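Alpha-L-rhamnosidase (Aspergillus terreus, PDB 6GSZ) probably hydrolyses terminal non-reducing alpha-L-rhamnose residues from alpha-L-rhamnosides, acting as a glycosidase that also binds calcium. Local coordinates at residues 42-45 and 51-54; 661-666 and 672-677. All coordinates share one frame; numbering follows the deposited sequence.

Contact 1. Residues 42-45 and 51-54. With CA (calcium ion), chain X.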
ATOM      1  N   GLU A  42      28.312 -12.503 -11.501  1.00 14.01           N
ATOM      2  CA  GLU A  42      28.930 -11.481 -12.326  1.00 14.34           C
ATOM      3  C   GLU A  42      27.863 -10.431 -12.651  1.00 13.46           C
ATOM      4  O   GLU A  42      26.758 -10.774 -13.045  1.00 14.28           O
ATOM      5  CB  GLU A  42      29.540 -12.077 -13.601  1.00 16.12           C
ATOM      6  CG  GLU A  42      30.831 -12.811 -13.314  1.00 17.65           C
ATOM      7  CD  GLU A  42      31.488 -13.427 -14.532  1.00 22.12           C
ATOM      8  OE1 GLU A  42      30.858 -13.437 -15.593  1.00 20.67           O
ATOM      9  OE2 GLU A  42      32.609 -13.974 -14.367  1.00 30.76           O
ATOM     10  N   ILE A  43      28.254  -9.176 -12.477  1.00 13.18           N
ATOM     11  CA  ILE A  43      27.424  -8.024 -12.890  1.00 13.52           C
ATOM     12  C   ILE A  43      28.187  -7.291 -13.999  1.00 13.11           C
ATOM     13  O   ILE A  43      29.308  -6.844 -13.795  1.00 14.23           O
ATOM     14  CB  ILE A  43      27.116  -7.075 -11.725  1.00 14.23           C
ATOM     15  CG1 ILE A  43      26.417  -7.783 -10.577  1.00 14.69           C
ATOM     16  CG2 ILE A  43      26.278  -5.908 -12.254  1.00 14.24           C
ATOM     17  CD1 ILE A  43      26.151  -6.944  -9.332  1.00 16.40           C
ATOM     18  N   GLU A  44      27.534  -7.178 -15.157  1.00 14.66           N
ATOM     19  CA  GLU A  44      28.024  -6.413 -16.315  1.00 15.63           C
ATOM     20  C   GLU A  44      27.400  -5.020 -16.256  1.00 14.64           C
ATOM     21  O   GLU A  44      26.172  -4.892 -16.204  1.00 16.27           O
ATOM     22  CB  GLU A  44      27.633  -7.127 -17.607  1.00 16.36           C
ATOM     23  CG  GLU A  44      28.137  -6.444 -18.879  1.00 17.86           C
ATOM     24  CD  GLU A  44      27.455  -7.043 -20.095  1.00 20.26           C
ATOM     25  OE1 GLU A  44      28.107  -7.834 -20.815  1.00 26.72           O
ATOM     26  OE2 GLU A  44      26.238  -6.793 -20.258  1.00 20.64           O
ATOM     27  N   VAL A  45      28.257  -4.009 -16.257  1.00 14.93           N
ATOM     28  CA  VAL A  45      27.822  -2.629 -16.302  1.00 13.57           C
ATOM     29  C   VAL A  45      28.357  -1.956 -17.570  1.00 15.94           C
ATOM     30  O   VAL A  45      29.580  -1.836 -17.754  1.00 18.06           O
ATOM     31  CB  VAL A  45      28.281  -1.875 -15.045  1.00 14.67           C
ATOM     32  CG1 VAL A  45      27.769  -0.433 -15.052  1.00 15.59           C
ATOM     33  CG2 VAL A  45      27.867  -2.619 -13.782  1.00 15.90           C
ATOM     34  N   ASP A  51      33.621   0.196 -23.211  1.00 41.87           N
ATOM     35  CA  ASP A  51      33.481  -1.236 -23.065  1.00 35.62           C
ATOM     36  C   ASP A  51      32.774  -1.516 -21.723  1.00 28.88           C
ATOM     37  O   ASP A  51      33.008  -0.867 -20.712  1.00 30.78           O
ATOM     38  CB  ASP A  51      34.841  -1.939 -23.077  1.00 40.22           C
ATOM     39  N   ALA A  52      31.869  -2.489 -21.751  1.00 28.38           N
ATOM     40  CA  ALA A  52      31.312  -3.031 -20.591  1.00 27.70           C
ATOM     41  C   ALA A  52      32.418  -3.436 -19.606  1.00 25.61           C
ATOM     42  O   ALA A  52      33.484  -3.967 -19.987  1.00 29.19           O
ATOM     43  CB  ALA A  52      30.467  -4.211 -20.995  1.00 32.81           C
ATOM     44  N   ASP A  53      32.158  -3.197 -18.313  1.00 21.11           N
ATOM     45  CA  ASP A  53      32.938  -3.806 -17.235  1.00 18.31           C
ATOM     46  C   ASP A  53      32.140  -4.981 -16.664  1.00 18.41           C
ATOM     47  O   ASP A  53      30.957  -4.888 -16.558  1.00 18.86           O
ATOM     48  CB  ASP A  53      33.233  -2.835 -16.097  1.00 23.86           C
ATOM     49  CG  ASP A  53      34.191  -1.724 -16.439  1.00 29.50           C
ATOM     50  OD1 ASP A  53      35.077  -1.956 -17.287  1.00 34.88           O
ATOM     51  OD2 ASP A  53      34.022  -0.641 -15.849  1.00 31.76           O
ATOM     52  N   VAL A  54      32.842  -6.082 -16.317  1.00 18.15           N
ATOM     53  CA  VAL A  54      32.237  -7.220 -15.639  1.00 17.83           C
ATOM     54  C   VAL A  54      32.918  -7.335 -14.275  1.00 17.12           C
ATOM     55  O   VAL A  54      34.134  -7.410 -14.175  1.00 19.74           O
ATOM     56  CB  VAL A  54      32.321  -8.529 -16.458  1.00 20.11           C
ATOM     57  CG1 VAL A  54      31.772  -9.718 -15.681  1.00 22.21           C
ATOM     58  CG2 VAL A  54      31.601  -8.373 -17.806  1.00 22.72           C
TER
HETATM   59 CA    CA X 942      36.908  -1.055 -18.432  0.60 42.58          CA
HETATM   60  O   HOH W   1      30.809   0.736 -19.634  1.00 42.25           O
HETATM   61  O   HOH W   2      35.139  -0.108 -19.688  1.00 54.15           O
HETATM   62  O   HOH W   3      36.115  -2.957 -19.871  1.00 52.51           O
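E42 lies diagonally across V54, and the evidence is a run of near-equal approaches to a single methyl group. From V54 CG1, E42 CB is 3.9 Å away, E42 CG 4.0 Å, E42 CD 3.9 Å and E42 OE1 3.8 Å. An extended chain (chi2 180°) accounts for this, since it carries the whole length of the glutamate past one point. At the tip, OE1 forms a salt bridge with R83. The other methyl of V54, CG2, turns to the aliphatic part of E44, whose CG also meets A52 CB at 3.9 Å; the E44 carboxylate pairs with R81.

The backbones are joined around V45 and D53, an antiparallel hydrogen-bonded pair: V45 N donates to D53 O at 2.9 Å and D53 N to V45 O at 3.0 Å. E44 and V54 form the next, non-hydrogen-bonded pair, so the pairs alternate as in any antiparallel ladder, and the short loop joining strands 38-46 and 53-58 makes it a beta hairpin. Strand 53-58 is an outermost strand of the N-terminal immunoglobulin-like domain's sheet.

D53 points to the face opposite V54 and binds a calcium ion through OD1 at 2.3 Å. Two waters are further ligands of the ion; one donates to A52 O, and the other lies unusually close to D51 O. The ion is thus linked to the turn backbone through water, and its charge would be expected to polarise D53, while the glutamates on the other face are balanced by arginines of strand 78-86.

Contact 2. Residues 661-666 and 672-677. With CA (calcium ion), chain Q; MAN (alpha-D-mannopyranose), chain C.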
ATOM      1  N   LEU A 661      -3.695 -11.253  23.721  1.00 13.41           N
ATOM      2  CA  LEU A 661      -2.465 -10.434  23.767  1.00 12.80           C
ATOM      3  C   LEU A 661      -1.389 -11.010  24.685  1.00 11.93           C
ATOM      4  O   LEU A 661      -0.241 -11.167  24.221  1.00 12.88           O
ATOM      5  CB  LEU A 661      -2.788  -8.974  24.078  1.00 12.93           C
ATOM      6  CG  LEU A 661      -3.704  -8.266  23.097  1.00 13.45           C
ATOM      7  CD1 LEU A 661      -3.916  -6.821  23.507  1.00 14.57           C
ATOM      8  CD2 LEU A 661      -3.154  -8.344  21.676  1.00 13.42           C
ATOM      9  N   PRO A 662      -1.665 -11.293  25.981  1.00 12.78           N
ATOM     10  CA  PRO A 662      -0.605 -11.880  26.791  1.00 12.71           C
ATOM     11  C   PRO A 662      -0.165 -13.284  26.327  1.00 13.80           C
ATOM     12  O   PRO A 662       0.971 -13.633  26.539  1.00 14.21           O
ATOM     13  CB  PRO A 662      -1.205 -11.865  28.201  1.00 12.95           C
ATOM     14  CG  PRO A 662      -2.694 -11.931  27.953  1.00 13.60           C
ATOM     15  CD  PRO A 662      -2.903 -11.042  26.752  1.00 12.95           C
ATOM     16  N   LEU A 663      -1.037 -14.033  25.650  1.00 13.55           N
ATOM     17  CA  LEU A 663      -0.634 -15.296  25.071  1.00 14.16           C
ATOM     18  C   LEU A 663       0.348 -15.078  23.920  1.00 14.50           C
ATOM     19  O   LEU A 663       1.408 -15.703  23.864  1.00 16.18           O
ATOM     20  CB  LEU A 663      -1.859 -16.082  24.609  1.00 14.06           C
ATOM     21  CG  LEU A 663      -2.688 -16.697  25.743  1.00 13.41           C
ATOM     22  CD1 LEU A 663      -4.012 -17.228  25.202  1.00 15.65           C
ATOM     23  CD2 LEU A 663      -1.910 -17.796  26.443  1.00 14.39           C
ATOM     24  N   TYR A 664       0.031 -14.182  22.987  1.00 13.57           N
ATOM     25  CA  TYR A 664       0.905 -14.011  21.826  1.00 12.36           C
ATOM     26  C   TYR A 664       2.225 -13.338  22.232  1.00 11.81           C
ATOM     27  O   TYR A 664       3.297 -13.626  21.650  1.00 13.88           O
ATOM     28  CB  TYR A 664       0.212 -13.173  20.748  1.00 13.50           C
ATOM     29  CG  TYR A 664       0.876 -13.298  19.414  1.00 15.76           C
ATOM     30  CD1 TYR A 664       0.788 -14.470  18.699  1.00 17.45           C
ATOM     31  CD2 TYR A 664       1.658 -12.273  18.909  1.00 18.00           C
ATOM     32  CE1 TYR A 664       1.454 -14.622  17.497  1.00 18.11           C
ATOM     33  CE2 TYR A 664       2.330 -12.406  17.707  1.00 18.94           C
ATOM     34  CZ  TYR A 664       2.203 -13.585  16.989  1.00 17.33           C
ATOM     35  OH  TYR A 664       2.858 -13.787  15.821  1.00 21.44           O
ATOM     36  N   PHE A 665       2.147 -12.409  23.203  1.00 12.48           N
ATOM     37  CA  PHE A 665       3.299 -11.636  23.637  1.00 13.43           C
ATOM     38  C   PHE A 665       4.096 -12.325  24.764  1.00 13.55           C
ATOM     39  O   PHE A 665       5.100 -11.777  25.227  1.00 14.25           O
ATOM     40  CB  PHE A 665       2.876 -10.219  24.041  1.00 13.56           C
ATOM     41  CG  PHE A 665       2.240  -9.366  22.954  1.00 13.64           C
ATOM     42  CD1 PHE A 665       2.459  -9.576  21.602  1.00 13.09           C
ATOM     43  CD2 PHE A 665       1.395  -8.345  23.326  1.00 13.79           C
ATOM     44  CE1 PHE A 665       1.866  -8.764  20.643  1.00 13.90           C
ATOM     45  CE2 PHE A 665       0.780  -7.546  22.380  1.00 14.19           C
ATOM     46  CZ  PHE A 665       1.017  -7.766  21.046  1.00 15.00           C
ATOM     47  N   ASP A 666       3.642 -13.510  25.190  1.00 13.70           N
ATOM     48  CA  ASP A 666       4.362 -14.384  26.161  1.00 15.16           C
ATOM     49  C   ASP A 666       4.554 -13.652  27.502  1.00 14.73           C
ATOM     50  O   ASP A 666       5.660 -13.549  28.043  1.00 16.42           O
ATOM     51  CB  ASP A 666       5.687 -14.893  25.580  1.00 16.22           C
ATOM     52  CG  ASP A 666       5.547 -15.802  24.382  1.00 20.37           C
ATOM     53  OD1 ASP A 666       4.752 -16.766  24.459  1.00 28.12           O
ATOM     54  OD2 ASP A 666       6.274 -15.580  23.395  1.00 37.08           O
ATOM     55  N   GLU A 672       2.833 -23.081  32.118  1.00 19.72           N
ATOM     56  CA  GLU A 672       1.585 -23.687  32.629  0.60 19.52           C
ATOM     57  C   GLU A 672       0.334 -22.720  32.710  1.00 16.97           C
ATOM     58  O   GLU A 672      -0.921 -22.974  32.472  1.00 21.09           O
ATOM     59  CB  GLU A 672       1.902 -24.399  33.949  0.60 23.76           C
ATOM     60  CG  GLU A 672       2.806 -25.625  33.770  0.60 31.04           C
ATOM     61  CD  GLU A 672       4.288 -25.380  33.468  0.60 34.24           C
ATOM     62  OE1 GLU A 672       4.836 -24.308  33.863  0.60 24.62           O
ATOM     63  OE2 GLU A 672       4.918 -26.287  32.842  0.60 45.14           O
ATOM     64  N   GLN A 673       0.674 -21.528  33.189  1.00 17.40           N
ATOM     65  CA  GLN A 673      -0.367 -20.469  33.296  1.00 16.59           C
ATOM     66  C   GLN A 673      -0.771 -20.031  31.887  1.00 16.08           C
ATOM     67  O   GLN A 673      -1.954 -19.760  31.687  1.00 15.87           O
ATOM     68  CB  GLN A 673       0.120 -19.300  34.161  1.00 16.59           C
ATOM     69  CG  GLN A 673       0.091 -19.620  35.651  1.00 17.41           C
ATOM     70  CD  GLN A 673      -0.137 -18.397  36.498  1.00 16.95           C
ATOM     71  OE1 GLN A 673       0.082 -17.266  36.061  1.00 17.53           O
ATOM     72  NE2 GLN A 673      -0.574 -18.630  37.732  1.00 18.93           N
ATOM     73  N   ALA A 674       0.199 -19.977  30.956  1.00 14.34           N
ATOM     74  CA  ALA A 674      -0.122 -19.638  29.573  1.00 15.32           C
ATOM     75  C   ALA A 674      -0.989 -20.738  28.955  1.00 15.13           C
ATOM     76  O   ALA A 674      -1.991 -20.469  28.323  1.00 16.46           O
ATOM     77  CB  ALA A 674       1.135 -19.425  28.768  1.00 15.82           C
ATOM     78  N   GLN A 675      -0.624 -22.017  29.168  1.00 15.86           N
ATOM     79  CA  GLN A 675      -1.400 -23.105  28.577  1.00 17.60           C
ATOM     80  C   GLN A 675      -2.845 -23.087  29.146  1.00 16.38           C
ATOM     81  O   GLN A 675      -3.813 -23.335  28.430  1.00 17.29           O
ATOM     82  CB  GLN A 675      -0.728 -24.470  28.841  1.00 19.97           C
ATOM     83  CG  GLN A 675       0.596 -24.657  28.100  1.00 24.17           C
ATOM     84  CD  GLN A 675       1.503 -25.782  28.575  1.00 32.74           C
ATOM     85  OE1 GLN A 675       1.156 -26.608  29.428  1.00 45.76           O
ATOM     86  NE2 GLN A 675       2.713 -25.820  28.025  1.00 41.21           N
ATOM     87  N   SER A 676      -2.999 -22.833  30.451  1.00 16.10           N
ATOM     88  CA  SER A 676      -4.319 -22.749  31.071  1.00 18.07           C
ATOM     89  C   SER A 676      -5.121 -21.614  30.428  1.00 16.33           C
ATOM     90  O   SER A 676      -6.295 -21.789  30.131  1.00 16.70           O
ATOM     91  CB  SER A 676      -4.227 -22.556  32.583  1.00 18.94           C
ATOM     92  OG  SER A 676      -3.694 -23.719  33.179  1.00 23.60           O
ATOM     93  N   ALA A 677      -4.463 -20.460  30.232  1.00 15.88           N
ATOM     94  CA  ALA A 677      -5.126 -19.287  29.596  1.00 15.80           C
ATOM     95  C   ALA A 677      -5.575 -19.620  28.162  1.00 14.84           C
ATOM     96  O   ALA A 677      -6.685 -19.235  27.726  1.00 17.58           O
ATOM     97  CB  ALA A 677      -4.187 -18.122  29.680  1.00 16.39           C
TER
HETATM   98 CA    CA Q 935       7.950 -13.373  28.424  0.50 32.59          CA
HETATM   99  C1  MAN C   5       9.488 -17.582  27.495  0.70 36.65           C
HETATM  100  C2  MAN C   5       9.522 -16.121  27.997  0.70 36.99           C
HETATM  101  C3  MAN C   5       8.994 -16.163  29.461  0.70 41.05           C
HETATM  102  C4  MAN C   5       7.673 -16.956  29.602  0.70 40.35           C
HETATM  103  C5  MAN C   5       7.798 -18.350  28.974  0.70 40.56           C
HETATM  104  C6  MAN C   5       6.524 -19.201  29.087  0.70 43.94           C
HETATM  105  O2  MAN C   5       8.864 -15.120  27.108  0.70 35.22           O
HETATM  106  O3  MAN C   5       8.898 -14.814  29.989  0.70 40.95           O
HETATM  107  O4  MAN C   5       7.292 -17.188  30.974  0.70 47.78           O
HETATM  108  O5  MAN C   5       8.176 -18.172  27.610  0.70 37.36           O
HETATM  109  O6  MAN C   5       5.354 -18.472  28.687  0.70 53.21           O
HETATM  110  O   HOH W   4       7.711 -12.439  26.315  1.00 28.43           O
HETATM  111  O   HOH W   5      10.294 -13.029  27.760  1.00 45.06           O
HETATM  112  O   HOH W   6       8.518 -11.628  29.348  1.00 44.32           O
HETATM  113  O   HOH W   7       6.497 -13.802  30.721  1.00 27.26           O
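L663 meets the second helix at A674 and A677, which lie three residues apart on one side of that helix and make the contact for 672-677. Q673 comes first: its backbone N bonds to S670 OG and its side-chain NE2 to S647 O, fastening the start of the helix to neighbouring loops. A674 follows, presenting two atoms to the leucine: A674 O is 3.3 Å from L663 CD2, and A674 CB is 4.2 Å from the same methyl. Further on, A677 CB stands 4.0 Å from L663 CD2, while L663 CD1 reaches the A677 carbonyl carbon at 4.1 Å. With CG anti to its carbonyl carbon (chi1 -74°), L663 extends both methyls across to the small alanine face. T705 of helix 699-708 also touches this leucine.

The first helix ends in a Schellman motif at D666, whose positive phi (61°) turns the chain. D666 O then binds calcium at 2.3 Å; O2 and O3 of a glycan mannose and four waters are its other ligands, one water also donating to F665 O. The two consecutive helices, 656-664 and 671-687, lie in the six-hairpin glycosidase domain, whose family fold is an (alpha/alpha)6 barrel.

Contact 1 and contact 2 lie on separate parts of the molecule: their centres are 55 Å apart, their nearest atoms about 35 Å, and each centre is 33-35 Å from the centre of the chain. Contact 1 belongs to the N-terminal immunoglobulin-like domain; contact 2 lies in the six-hairpin glycosidase domain, which also holds the glucose-binding pocket with D460, E466 and E740 among its residues. Neither contact contributes a residue to that pocket. Calcium is their common element, bound differently: by an aspartate carboxylate in contact 1, and by a main-chain carbonyl together with a glycan in contact 2. A further calcium lies about 12 Å from the I43 side chain.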